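Local coordinates for protein fiber (Murine adenovirus 2, PDB 5NBH) that probably attaches the virion to host cells as the trimeric capsid fibre, its distal domain binding N-acetyl-D-glucosamine, at residues Thr130-Trp135 and Thr212-Thr217; Gln138-Leu143 and Leu206-Ile211; Leu169-Lys174 and Glu231-Ile236; Gln179-Ile184 and Tyr197-Leu202. All coordinates share one frame; numbering follows the deposited sequence. Where two conformers were deposited one is given.

Interaction 1. Residues Thr130-Trp135 and Thr212-Thr217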
loop_
_atom_site.group_PDB
_atom_site.type_symbol
_atom_site.label_atom_id
_atom_site.label_comp_id
_atom_site.label_asym_id
_atom_site.label_seq_id
_atom_site.Cartn_x
_atom_site.Cartn_y
_atom_site.Cartn_z
ATOM N N THR A 130 27.387 14.065 11.389
ATOM C CA THR A 130 27.153 13.523 12.687
ATOM C C THR A 130 26.216 14.513 13.378
ATOM O O THR A 130 26.581 15.682 13.634
ATOM C CB THR A 130 28.472 13.353 13.470
ATOM O OG1 THR A 130 29.306 12.432 12.755
ATOM C CG2 THR A 130 28.216 12.820 14.849
ATOM N N GLY A 131 25.009 14.047 13.658
ATOM C CA GLY A 131 23.981 14.875 14.243
ATOM C C GLY A 131 22.642 14.532 13.630
ATOM O O GLY A 131 22.467 13.439 13.135
ATOM N N THR A 132 21.706 15.466 13.702
ATOM C CA THR A 132 20.333 15.221 13.249
ATOM C C THR A 132 20.015 16.200 12.142
ATOM O O THR A 132 20.184 17.410 12.347
ATOM C CB THR A 132 19.340 15.346 14.396
ATOM O OG1 THR A 132 19.618 14.317 15.367
ATOM C CG2 THR A 132 17.887 15.206 13.899
ATOM N N GLN A 133 19.571 15.699 10.980
ATOM C CA GLN A 133 19.219 16.571 9.837
ATOM C C GLN A 133 17.713 16.782 9.812
ATOM O O GLN A 133 16.960 15.875 10.167
ATOM C CB GLN A 133 19.640 15.985 8.471
ATOM C CG GLN A 133 21.118 15.646 8.365
ATOM C CD GLN A 133 21.472 14.315 9.015
ATOM O OE1 GLN A 133 20.763 13.331 8.848
ATOM N NE2 GLN A 133 22.592 14.272 9.733
ATOM N N THR A 134 17.283 17.954 9.360
ATOM C CA THR A 134 15.870 18.289 9.291
ATOM C C THR A 134 15.522 18.507 7.845
ATOM O O THR A 134 16.094 19.380 7.192
ATOM C CB THR A 134 15.513 19.551 10.140
ATOM O OG1 THR A 134 15.759 19.304 11.527
ATOM C CG2 THR A 134 14.047 19.862 10.012
ATOM N N TRP A 135 14.589 17.685 7.332
ATOM C CA TRP A 135 14.139 17.751 5.957
ATOM C C TRP A 135 12.689 18.187 6.044
ATOM O O TRP A 135 11.880 17.481 6.663
ATOM C CB TRP A 135 14.252 16.391 5.260
ATOM C CG TRP A 135 15.594 15.712 5.464
ATOM C CD1 TRP A 135 15.835 14.637 6.259
ATOM C CD2 TRP A 135 16.871 16.112 4.928
ATOM N NE1 TRP A 135 17.160 14.323 6.235
ATOM C CE2 TRP A 135 17.822 15.209 5.419
ATOM C CE3 TRP A 135 17.294 17.143 4.070
ATOM C CZ2 TRP A 135 19.176 15.292 5.083
ATOM C CZ3 TRP A 135 18.660 17.240 3.746
ATOM C CH2 TRP A 135 19.577 16.331 4.244
ATOM N N THR A 212 7.702 17.131 8.344
ATOM C CA THR A 212 9.078 17.406 8.794
ATOM C C THR A 212 9.701 16.096 9.211
ATOM O O THR A 212 9.135 15.391 10.049
ATOM C CB THR A 212 9.079 18.421 9.947
ATOM O OG1 THR A 212 8.312 19.580 9.556
ATOM C CG2 THR A 212 10.472 18.854 10.293
ATOM N N LEU A 213 10.811 15.750 8.562
ATOM C CA LEU A 213 11.567 14.551 8.870
ATOM C C LEU A 213 12.879 14.870 9.543
ATOM O O LEU A 213 13.563 15.795 9.133
ATOM C CB LEU A 213 11.844 13.755 7.594
ATOM C CG LEU A 213 10.626 13.550 6.669
ATOM C CD1 LEU A 213 11.098 12.907 5.386
ATOM C CD2 LEU A 213 9.560 12.683 7.313
ATOM N N LYS A 214 13.250 14.117 10.571
ATOM C CA LYS A 214 14.559 14.333 11.193
ATOM C C LYS A 214 15.328 13.025 11.300
ATOM O O LYS A 214 14.962 12.136 12.073
ATOM C CB LYS A 214 14.426 15.015 12.545
ATOM C CG LYS A 214 13.802 16.380 12.504
ATOM C CD LYS A 214 13.647 17.000 13.902
ATOM C CE LYS A 214 12.883 18.300 13.772
ATOM N NZ LYS A 214 12.816 19.127 15.018
ATOM N N SER A 215 16.386 12.924 10.504
ATOM C CA SER A 215 17.239 11.748 10.486
ATOM C C SER A 215 18.451 11.957 11.393
ATOM O O SER A 215 19.045 13.055 11.426
ATOM C CB SER A 215 17.713 11.469 9.064
ATOM O OG SER A 215 18.243 12.603 8.410
ATOM N N THR A 216 18.855 10.912 12.094
ATOM C CA THR A 216 20.015 11.011 13.008
ATOM C C THR A 216 21.123 10.104 12.486
ATOM O O THR A 216 20.897 8.920 12.241
ATOM C CB THR A 216 19.621 10.670 14.427
ATOM O OG1 THR A 216 18.710 11.665 14.882
ATOM C CG2 THR A 216 20.826 10.632 15.354
ATOM N N THR A 217 22.300 10.685 12.257
ATOM C CA THR A 217 23.446 9.952 11.686
ATOM C C THR A 217 24.712 10.107 12.583
ATOM O O THR A 217 24.800 11.046 13.357
ATOM C CB THR A 217 23.749 10.373 10.243
ATOM O OG1 THR A 217 24.162 11.755 10.191
ATOM C CG2 THR A 217 22.496 10.200 9.382
HETATM O O HOH W 1 14.706 21.045 13.120
#
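The N-H of Gln133 meets the carbonyl oxygen of Ser215 in the carbonyl plane, 2.7 Å from N to O, in the middle of an antiparallel strand pair. The return bond from Ser215 N to Gln133 O is weak, bent to 135° at the hydrogen. The flanking pairs Gly131-Thr217 and Trp135-Leu213 each have two good backbone bonds, those of Trp135 nearly straight. On the face of Ser215 and Trp135, Ser215 OG stands between its own backbone N and carbonyl carbon (chi1 49°), which brings it to the indole edge, where Trp135 NE1 donates to it over 3.0 Å. Gln133 CB lies over one face of the same indole, 3.1 Å above its plane toward the rim. Thr217 OG1 is bound to Ala129 O. The other face carries Thr132, Thr134, Thr216 and Lys214. There Thr132 OG1 and Thr216 OG1 share a hydrogen bond of 2.8 Å. Lys214 stretches out alongside Thr134, and a water 2.6 Å from Thr134 OG1 links it weakly to Lys214 NZ. The methyl CG2 of Thr134 also touches CG2 of Thr212 at 3.7 Å. Thr130, Thr132 and Gln133 belong, with Asn97 and Glu102, to the N-acetyl-D-glucosamine site, which holds no sugar in this chain; the pairing is consistent with a role in shaping it. Strand 131-140 is outermost in its four-stranded sheet within the chain; strand 208-217 is bonded on its other side to strand 191-205, where Leu213 packs on Cys198 and Tyr200.

Interaction 2. Residues Gln138-Leu143 and Leu206-Ile211; sequences QFDGTL and LGNFYI
In one of its two conformers Gln138 reaches along Tyr210, its CG over one face of the ring and its amide plane only 8° from the ring plane. The chain is extended, CG anti to the backbone N (chi1 -173°), and OE1 accepts a weak bond from Asn208 ND2; the alternate conformer leaves this placement, and above all the bond, doubtful. Phe139 pairs with Phe209 through two backbone bonds, Phe139 N to Phe209 O and Phe209 N to Phe139 O, both 2.8 Å. Their rings lie side by side obliquely, centroids 5.4 Å apart, and Phe139 CE1 also touches Ile211 CD1 at 4.0 Å. Asp140 sets up an Asx turn: OD1 takes the N-H groups of Thr142 and Leu143 from opposite faces of the carboxylate, each at 2.9 Å. A water 2.6 Å from Asn208 OD1 donates to it and, weakly, to Asp140 OD2. Gly141 N donates to the same Asn208 OD1 over 3.1 Å, and with no side chain Gly141 lets Gly207 O come 3.1 Å from its CA. The contact joins strands 131-140 and 208-217; the backbone of Tyr210 bonds on to that of Thr203 in strand 191-205, and Phe139 and Ile211 rest on Met110 of the other sheet.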
loop_
_atom_site.group_PDB
_atom_site.type_symbol
_atom_site.label_atom_id
_atom_site.label_comp_id
_atom_site.label_asym_id
_atom_site.label_seq_id
_atom_site.Cartn_x
_atom_site.Cartn_y
_atom_site.Cartn_z
ATOM N N GLN A 138 6.821 21.288 2.416
ATOM C CA GLN A 138 5.727 22.228 2.588
ATOM C C GLN A 138 4.733 22.026 1.448
ATOM O O GLN A 138 5.149 21.878 0.304
ATOM C CB GLN A 138 6.285 23.648 2.516
ATOM C CG GLN A 138 5.313 24.757 2.842
ATOM C CD GLN A 138 5.933 26.127 2.650
ATOM O OE1 GLN A 138 5.234 27.128 2.703
ATOM N NE2 GLN A 138 7.242 26.177 2.415
ATOM N N PHE A 139 3.458 22.059 1.781
ATOM C CA PHE A 139 2.380 21.905 0.830
ATOM C C PHE A 139 1.347 22.980 1.108
ATOM O O PHE A 139 1.008 23.256 2.275
ATOM C CB PHE A 139 1.702 20.539 0.999
ATOM C CG PHE A 139 2.635 19.379 0.876
ATOM C CD1 PHE A 139 3.323 18.911 1.992
ATOM C CD2 PHE A 139 2.811 18.719 -0.336
ATOM C CE1 PHE A 139 4.186 17.844 1.895
ATOM C CE2 PHE A 139 3.674 17.637 -0.445
ATOM C CZ PHE A 139 4.369 17.200 0.672
ATOM N N ASP A 140 0.752 23.502 0.042
ATOM C CA ASP A 140 -0.347 24.451 0.211
ATOM C C ASP A 140 -1.444 23.869 1.105
ATOM O O ASP A 140 -1.919 22.778 0.874
ATOM C CB ASP A 140 -0.897 24.877 -1.166
ATOM C CG ASP A 140 -1.894 26.019 -1.036
ATOM O OD1 ASP A 140 -3.019 25.788 -0.577
ATOM O OD2 ASP A 140 -1.501 27.162 -1.342
ATOM N N GLY A 141 -1.845 24.594 2.141
ATOM C CA GLY A 141 -2.761 24.067 3.130
ATOM C C GLY A 141 -4.194 23.856 2.673
ATOM O O GLY A 141 -4.944 23.196 3.379
ATOM N N THR A 142 -4.545 24.431 1.525
ATOM C CA THR A 142 -5.894 24.319 0.929
ATOM C C THR A 142 -5.909 23.442 -0.333
ATOM O O THR A 142 -6.851 22.658 -0.517
ATOM C CB THR A 142 -6.424 25.725 0.579
ATOM O OG1 THR A 142 -6.420 26.529 1.766
ATOM C CG2 THR A 142 -7.830 25.648 0.070
ATOM N N LEU A 143 -4.907 23.610 -1.197
ATOM C CA LEU A 143 -4.770 22.871 -2.442
ATOM C C LEU A 143 -3.917 21.582 -2.365
ATOM O O LEU A 143 -4.004 20.725 -3.272
ATOM C CB LEU A 143 -4.160 23.777 -3.513
ATOM C CG LEU A 143 -4.894 25.098 -3.792
ATOM C CD1 LEU A 143 -4.089 25.897 -4.790
ATOM C CD2 LEU A 143 -6.316 24.862 -4.301
ATOM N N LEU A 206 1.159 28.793 9.375
ATOM C CA LEU A 206 1.195 29.828 8.354
ATOM C C LEU A 206 0.257 29.499 7.159
ATOM O O LEU A 206 0.503 29.938 6.056
ATOM C CB LEU A 206 2.631 30.062 7.912
ATOM C CG LEU A 206 3.659 30.265 9.062
ATOM C CD1 LEU A 206 5.021 30.621 8.495
ATOM C CD2 LEU A 206 3.214 31.306 10.090
ATOM N N GLY A 207 -0.796 28.730 7.430
ATOM C CA GLY A 207 -1.793 28.308 6.444
ATOM C C GLY A 207 -1.408 27.076 5.621
ATOM O O GLY A 207 -2.170 26.679 4.730
ATOM N N ASN A 208 -0.227 26.504 5.877
ATOM C CA ASN A 208 0.337 25.441 5.018
ATOM C C ASN A 208 0.612 24.153 5.819
ATOM O O ASN A 208 0.689 24.161 7.038
ATOM C CB ASN A 208 1.577 25.911 4.306
ATOM C CG ASN A 208 1.278 26.871 3.173
ATOM O OD1 ASN A 208 0.166 26.871 2.598
ATOM N ND2 ASN A 208 2.234 27.711 2.876
ATOM N N PHE A 209 0.681 23.035 5.092
ATOM C CA PHE A 209 0.874 21.684 5.657
ATOM C C PHE A 209 2.344 21.336 5.530
ATOM O O PHE A 209 2.899 21.497 4.475
ATOM C CB PHE A 209 0.006 20.690 4.843
ATOM C CG PHE A 209 0.330 19.235 5.074
ATOM C CD1 PHE A 209 0.455 18.731 6.348
ATOM C CD2 PHE A 209 0.417 18.350 3.998
ATOM C CE1 PHE A 209 0.722 17.401 6.566
ATOM C CE2 PHE A 209 0.666 17.002 4.199
ATOM C CZ PHE A 209 0.821 16.528 5.476
ATOM N N TYR A 210 2.957 20.918 6.638
ATOM C CA TYR A 210 4.336 20.524 6.723
ATOM C C TYR A 210 4.483 19.056 7.118
ATOM O O TYR A 210 3.858 18.577 8.066
ATOM C CB TYR A 210 5.075 21.347 7.772
ATOM C CG TYR A 210 5.246 22.813 7.444
ATOM C CD1 TYR A 210 4.142 23.686 7.448
ATOM C CD2 TYR A 210 6.491 23.330 7.185
ATOM C CE1 TYR A 210 4.289 25.021 7.137
ATOM C CE2 TYR A 210 6.664 24.695 6.896
ATOM C CZ TYR A 210 5.554 25.533 6.876
ATOM O OH TYR A 210 5.722 26.879 6.616
ATOM N N ILE A 211 5.328 18.353 6.370
ATOM C CA ILE A 211 5.884 17.070 6.777
ATOM C C ILE A 211 7.334 17.360 7.089
ATOM O O ILE A 211 8.125 17.759 6.196
ATOM C CB ILE A 211 5.764 15.967 5.693
ATOM C CG1 ILE A 211 4.309 15.729 5.380
ATOM C CG2 ILE A 211 6.489 14.691 6.112
ATOM C CD1 ILE A 211 4.032 14.650 4.349
HETATM O O HOH W 2 -1.431 28.548 1.416
#

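Interaction 3. Residues Leu169-Lys174 and Glu231-Ile236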
loop_
_atom_site.group_PDB
_atom_site.type_symbol
_atom_site.label_atom_id
_atom_site.label_comp_id
_atom_site.label_asym_id
_atom_site.label_seq_id
_atom_site.Cartn_x
_atom_site.Cartn_y
_atom_site.Cartn_z
ATOM N N LEU A 169 -3.976 15.901 2.421
ATOM C CA LEU A 169 -4.072 16.794 3.576
ATOM C C LEU A 169 -4.683 16.122 4.770
ATOM O O LEU A 169 -5.801 15.601 4.677
ATOM C CB LEU A 169 -4.884 18.043 3.222
ATOM C CG LEU A 169 -4.239 18.952 2.175
ATOM C CD1 LEU A 169 -5.254 19.953 1.682
ATOM C CD2 LEU A 169 -3.005 19.695 2.685
ATOM N N PRO A 170 -3.964 16.086 5.915
ATOM C CA PRO A 170 -4.521 15.578 7.142
ATOM C C PRO A 170 -5.269 16.659 7.948
ATOM O O PRO A 170 -5.351 17.783 7.500
ATOM C CB PRO A 170 -3.269 15.144 7.894
ATOM C CG PRO A 170 -2.288 16.198 7.550
ATOM C CD PRO A 170 -2.605 16.628 6.145
ATOM N N THR A 171 -5.823 16.284 9.097
ATOM C CA THR A 171 -6.593 17.230 9.910
ATOM C C THR A 171 -5.678 18.404 10.305
ATOM O O THR A 171 -4.514 18.196 10.706
ATOM C CB THR A 171 -7.247 16.585 11.162
ATOM O OG1 THR A 171 -7.901 17.611 11.927
ATOM C CG2 THR A 171 -6.232 15.912 12.061
ATOM N N SER A 172 -6.205 19.623 10.161
ATOM C CA SER A 172 -5.512 20.845 10.599
ATOM C C SER A 172 -5.874 21.266 12.019
ATOM O O SER A 172 -5.507 22.382 12.427
ATOM C CB SER A 172 -5.834 22.000 9.651
ATOM O OG SER A 172 -7.235 22.287 9.711
ATOM N N ASP A 173 -6.577 20.407 12.757
ATOM C CA ASP A 173 -6.847 20.630 14.182
ATOM C C ASP A 173 -5.517 20.817 14.925
ATOM O O ASP A 173 -4.700 19.915 14.971
ATOM C CB ASP A 173 -7.616 19.435 14.752
ATOM C CG ASP A 173 -7.983 19.602 16.219
ATOM O OD1 ASP A 173 -7.363 20.437 16.936
ATOM O OD2 ASP A 173 -8.888 18.860 16.649
ATOM N N LYS A 174 -5.313 22.003 15.490
ATOM C CA LYS A 174 -4.013 22.376 16.055
ATOM C C LYS A 174 -3.714 21.689 17.388
ATOM O O LYS A 174 -2.571 21.767 17.868
ATOM C CB LYS A 174 -3.896 23.913 16.180
ATOM C CG LYS A 174 -4.012 24.676 14.857
ATOM C CD LYS A 174 -2.875 24.391 13.872
ATOM C CE LYS A 174 -3.012 25.226 12.596
ATOM N NZ LYS A 174 -4.259 24.880 11.828
ATOM N N GLU A 231 -3.698 9.538 8.044
ATOM C CA GLU A 231 -5.055 9.660 7.562
ATOM C C GLU A 231 -5.304 11.039 6.954
ATOM O O GLU A 231 -4.809 12.069 7.498
ATOM C CB GLU A 231 -6.006 9.405 8.730
ATOM C CG GLU A 231 -7.411 9.096 8.285
ATOM C CD GLU A 231 -8.179 8.298 9.306
ATOM O OE1 GLU A 231 -7.735 8.226 10.489
ATOM O OE2 GLU A 231 -9.233 7.767 8.910
ATOM N N SER A 232 -6.059 11.068 5.857
ATOM C CA SER A 232 -6.531 12.331 5.310
ATOM C C SER A 232 -7.972 12.575 5.717
ATOM O O SER A 232 -8.796 11.653 5.733
ATOM C CB SER A 232 -6.359 12.426 3.807
ATOM O OG SER A 232 -6.942 13.618 3.265
ATOM N N GLN A 233 -8.242 13.839 6.042
ATOM C CA GLN A 233 -9.580 14.325 6.370
ATOM C C GLN A 233 -10.441 14.554 5.115
ATOM O O GLN A 233 -11.671 14.723 5.225
ATOM C CB GLN A 233 -9.469 15.651 7.164
ATOM C CG GLN A 233 -8.777 16.811 6.424
ATOM C CD GLN A 233 -8.927 18.156 7.119
ATOM O OE1 GLN A 233 -9.647 18.274 8.108
ATOM N NE2 GLN A 233 -8.225 19.179 6.612
ATOM N N ILE A 234 -9.797 14.593 3.942
ATOM C CA ILE A 234 -10.414 15.064 2.729
ATOM C C ILE A 234 -10.916 13.857 1.992
ATOM O O ILE A 234 -10.120 13.037 1.503
ATOM C CB ILE A 234 -9.446 15.834 1.807
ATOM C CG1 ILE A 234 -8.719 16.956 2.551
ATOM C CG2 ILE A 234 -10.210 16.379 0.603
ATOM C CD1 ILE A 234 -9.573 18.139 2.972
ATOM N N GLY A 235 -12.242 13.753 1.916
ATOM C CA GLY A 235 -12.872 12.733 1.099
ATOM C C GLY A 235 -12.732 13.057 -0.372
ATOM O O GLY A 235 -12.845 14.209 -0.791
ATOM N N ILE A 236 -12.495 12.021 -1.165
ATOM C CA ILE A 236 -12.504 12.134 -2.609
ATOM C C ILE A 236 -13.974 11.977 -3.012
ATOM O O ILE A 236 -14.535 10.880 -2.921
ATOM C CB ILE A 236 -11.654 11.025 -3.255
ATOM C CG1 ILE A 236 -10.194 11.135 -2.795
ATOM C CG2 ILE A 236 -11.757 11.088 -4.779
ATOM C CD1 ILE A 236 -9.490 9.799 -2.731
HETATM O O HOH W 3 -5.670 13.425 9.807
#
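Ser232 opens an ST turn that clasps the backbone of Leu169, joining two irregular loops, 169-174 and 231-236, whose touching parts run at about right angles. Direct hydrogen bonds converge on Leu169 O. Ser232 OG donates to it over 2.7 Å from 37° above the carbonyl plane, and Gln233 N adds a weak bond of 3.3 Å. The serine oxygen stands anti to its own backbone N (chi1 174°), where it also accepts the N-H of Ile234 at 3.1 Å and so closes the turn. One hydroxyl therefore serves both the turn and the neighbouring loop. A water provides a second bridge: it accepts from Thr171 N at 2.9 Å and donates to Glu231 O at 2.8 Å. Van der Waals contact fills in the rest. Leu169 CB meets Ile234 CG1 at 4.0 Å, and the extended Gln233 side chain lies across Pro170 and Thr171, its OE1 3.7 Å from Thr171 CA. The surroundings place the contact between the body of the head and the subunit interface: the hydroxyl of Tyr204 in strand 191-205 donates to Pro170 O, and Phe89 of the second subunit packs against Glu231 and Gln233. The 169-174 loop has an ST turn of its own, in which Thr171 OG1 accepts from Asp173 N over 3.2 Å.

Interaction 4. Residues Gln179-Ile184 and Tyr197-Leu202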
loop_
_atom_site.group_PDB
_atom_site.type_symbol
_atom_site.label_atom_id
_atom_site.label_comp_id
_atom_site.label_asym_id
_atom_site.label_seq_id
_atom_site.Cartn_x
_atom_site.Cartn_y
_atom_site.Cartn_z
ATOM N N GLN A 179 2.751 12.292 14.788
ATOM C CA GLN A 179 4.189 12.140 14.689
ATOM C C GLN A 179 4.653 10.814 15.227
ATOM O O GLN A 179 3.880 10.057 15.879
ATOM C CB GLN A 179 4.881 13.246 15.481
ATOM C CG GLN A 179 4.593 13.217 16.961
ATOM C CD GLN A 179 5.269 14.380 17.685
ATOM O OE1 GLN A 179 6.328 14.855 17.252
ATOM N NE2 GLN A 179 4.702 14.800 18.797
ATOM N N GLY A 180 5.912 10.530 14.941
ATOM C CA GLY A 180 6.515 9.311 15.430
ATOM C C GLY A 180 7.872 9.120 14.792
ATOM O O GLY A 180 8.412 10.067 14.193
ATOM N N PHE A 181 8.434 7.932 15.014
ATOM C CA PHE A 181 9.757 7.579 14.543
ATOM C C PHE A 181 9.715 6.240 13.839
ATOM O O PHE A 181 8.971 5.353 14.244
ATOM C CB PHE A 181 10.760 7.445 15.686
ATOM C CG PHE A 181 11.306 8.762 16.219
ATOM C CD1 PHE A 181 10.475 9.657 16.883
ATOM C CD2 PHE A 181 12.635 9.049 16.108
ATOM C CE1 PHE A 181 10.974 10.843 17.406
ATOM C CE2 PHE A 181 13.172 10.237 16.637
ATOM C CZ PHE A 181 12.326 11.121 17.294
ATOM N N MET A 182 10.591 6.071 12.859
ATOM C CA MET A 182 10.741 4.808 12.178
ATOM C C MET A 182 12.231 4.419 12.216
ATOM O O MET A 182 13.104 5.287 12.184
ATOM C CB MET A 182 10.289 4.902 10.713
ATOM C CG MET A 182 8.792 5.077 10.488
ATOM S SD MET A 182 7.804 3.748 11.268
ATOM C CE MET A 182 6.227 3.833 10.432
ATOM N N PRO A 183 12.505 3.109 12.256
ATOM C CA PRO A 183 13.875 2.640 12.088
ATOM C C PRO A 183 14.276 2.812 10.645
ATOM O O PRO A 183 13.438 2.595 9.743
ATOM C CB PRO A 183 13.795 1.180 12.480
ATOM C CG PRO A 183 12.397 0.768 12.178
ATOM C CD PRO A 183 11.549 1.989 12.395
ATOM N N ILE A 184 15.540 3.137 10.412
ATOM C CA ILE A 184 16.085 3.298 9.072
ATOM C C ILE A 184 17.493 2.757 9.084
ATOM O O ILE A 184 18.109 2.652 10.143
ATOM C CB ILE A 184 16.114 4.753 8.545
ATOM C CG1 ILE A 184 16.817 5.723 9.516
ATOM C CG2 ILE A 184 14.714 5.247 8.304
ATOM C CD1 ILE A 184 17.319 6.995 8.872
ATOM N N TYR A 197 17.504 5.916 13.091
ATOM C CA TYR A 197 16.075 6.252 13.092
ATOM C C TYR A 197 15.834 7.611 12.458
ATOM O O TYR A 197 16.761 8.423 12.278
ATOM C CB TYR A 197 15.525 6.227 14.516
ATOM C CG TYR A 197 16.376 7.023 15.494
ATOM C CD1 TYR A 197 16.246 8.385 15.596
ATOM C CD2 TYR A 197 17.316 6.387 16.308
ATOM C CE1 TYR A 197 17.027 9.121 16.475
ATOM C CE2 TYR A 197 18.092 7.118 17.202
ATOM C CZ TYR A 197 17.946 8.482 17.273
ATOM O OH TYR A 197 18.706 9.243 18.171
ATOM N N CYS A 198 14.574 7.813 12.065
ATOM C CA CYS A 198 14.136 9.042 11.485
ATOM C C CYS A 198 12.769 9.375 12.073
ATOM O O CYS A 198 11.889 8.501 12.153
ATOM C CB CYS A 198 14.045 8.908 9.972
ATOM S SG CYS A 198 13.666 10.449 9.082
ATOM N N SER A 199 12.592 10.609 12.506
ATOM C CA SER A 199 11.267 11.049 12.949
ATOM C C SER A 199 10.437 11.601 11.781
ATOM O O SER A 199 10.980 12.056 10.770
ATOM C CB SER A 199 11.375 12.089 14.034
ATOM O OG SER A 199 11.947 13.237 13.557
ATOM N N TYR A 200 9.133 11.580 11.957
ATOM C CA TYR A 200 8.237 12.307 11.070
ATOM C C TYR A 200 7.267 13.094 11.938
ATOM O O TYR A 200 6.893 12.667 13.024
ATOM C CB TYR A 200 7.524 11.363 10.081
ATOM C CG TYR A 200 6.709 10.318 10.798
ATOM C CD1 TYR A 200 7.292 9.122 11.176
ATOM C CD2 TYR A 200 5.370 10.546 11.143
ATOM C CE1 TYR A 200 6.574 8.146 11.862
ATOM C CE2 TYR A 200 4.637 9.570 11.859
ATOM C CZ TYR A 200 5.255 8.373 12.203
ATOM O OH TYR A 200 4.585 7.390 12.934
ATOM N N ALA A 201 6.812 14.212 11.430
ATOM C CA ALA A 201 5.844 15.052 12.138
ATOM C C ALA A 201 5.011 15.782 11.106
ATOM O O ALA A 201 5.555 16.376 10.162
ATOM C CB ALA A 201 6.576 16.025 13.039
ATOM N N LEU A 202 3.698 15.676 11.238
ATOM C CA LEU A 202 2.757 16.392 10.381
ATOM C C LEU A 202 2.199 17.576 11.153
ATOM O O LEU A 202 1.659 17.398 12.242
ATOM C CB LEU A 202 1.581 15.496 10.006
ATOM C CG LEU A 202 1.830 14.529 8.831
ATOM C CD1 LEU A 202 3.134 13.772 8.852
ATOM C CD2 LEU A 202 0.618 13.599 8.738
HETATM O O HOH W 4 2.418 8.242 14.204
HETATM O O HOH W 5 6.115 5.696 14.869
#
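Phe181 lies flat against Ser199 across the beta hairpin of strands 179-188 and 191-205, with Ser199 CB above the centre of the ring, 3.5 Å from the centroid, in a CH-pi contact. At the ring's edge, in its plane, comes Tyr197 CD1, 3.7 Å from Phe181 CD2. The two aromatic side chains point the same way, their planes tilted by 57°. On the opposite face of the hairpin Tyr200 turns its ring over the other strand, because CG stands between the backbone N and the carbonyl carbon (chi1 59°). Gly180 passes beneath, its CA 4.0 Å from the Tyr200 centroid, and the missing side chain lets the ring come this close. The Met182 side chain crosses that of Tyr200 obliquely, CG touching CE1, and Ile184 CD1 packs on Cys198 CB at 3.9 Å. Paired backbone bonds at Gly180-Tyr200 and Met182-Cys198 hold the register. Beyond the hairpin, Phe228 of strand 223-231 stacks on Tyr200, and Phe192 of the second subunit stacks on Tyr197, tying the hairpin to the opposing sheet and to the trimer. Two waters bridge the phenol oxygen to the other strand: Tyr200 OH lies 2.7 Å from one that donates to Gln179 O, and 3.0 Å from another that donates to Phe181 O.

Interactions 1, 2 and 4 belong to one antiparallel sheet of order 131-140, 208-217, 191-205, 179-188, the GHID sheet of the fibre head. Interactions 1 and 2 lie along the same two strands, centres about 21 Å apart, the first at the sugar site. Interaction 4 pairs the other two strands, its centre about 10 Å from that of interaction 1, joined by bonds such as Ser199 N to Lys214 O. Interaction 3 lies outside the sheet, its centre about 11 Å from that of interaction 2. Along the chain its segments alternate with those of interactions 1 and 2, while interaction 4 falls between the two segments of each other contact. Interactions 3 and 4 both lie at the interface with the second subunit.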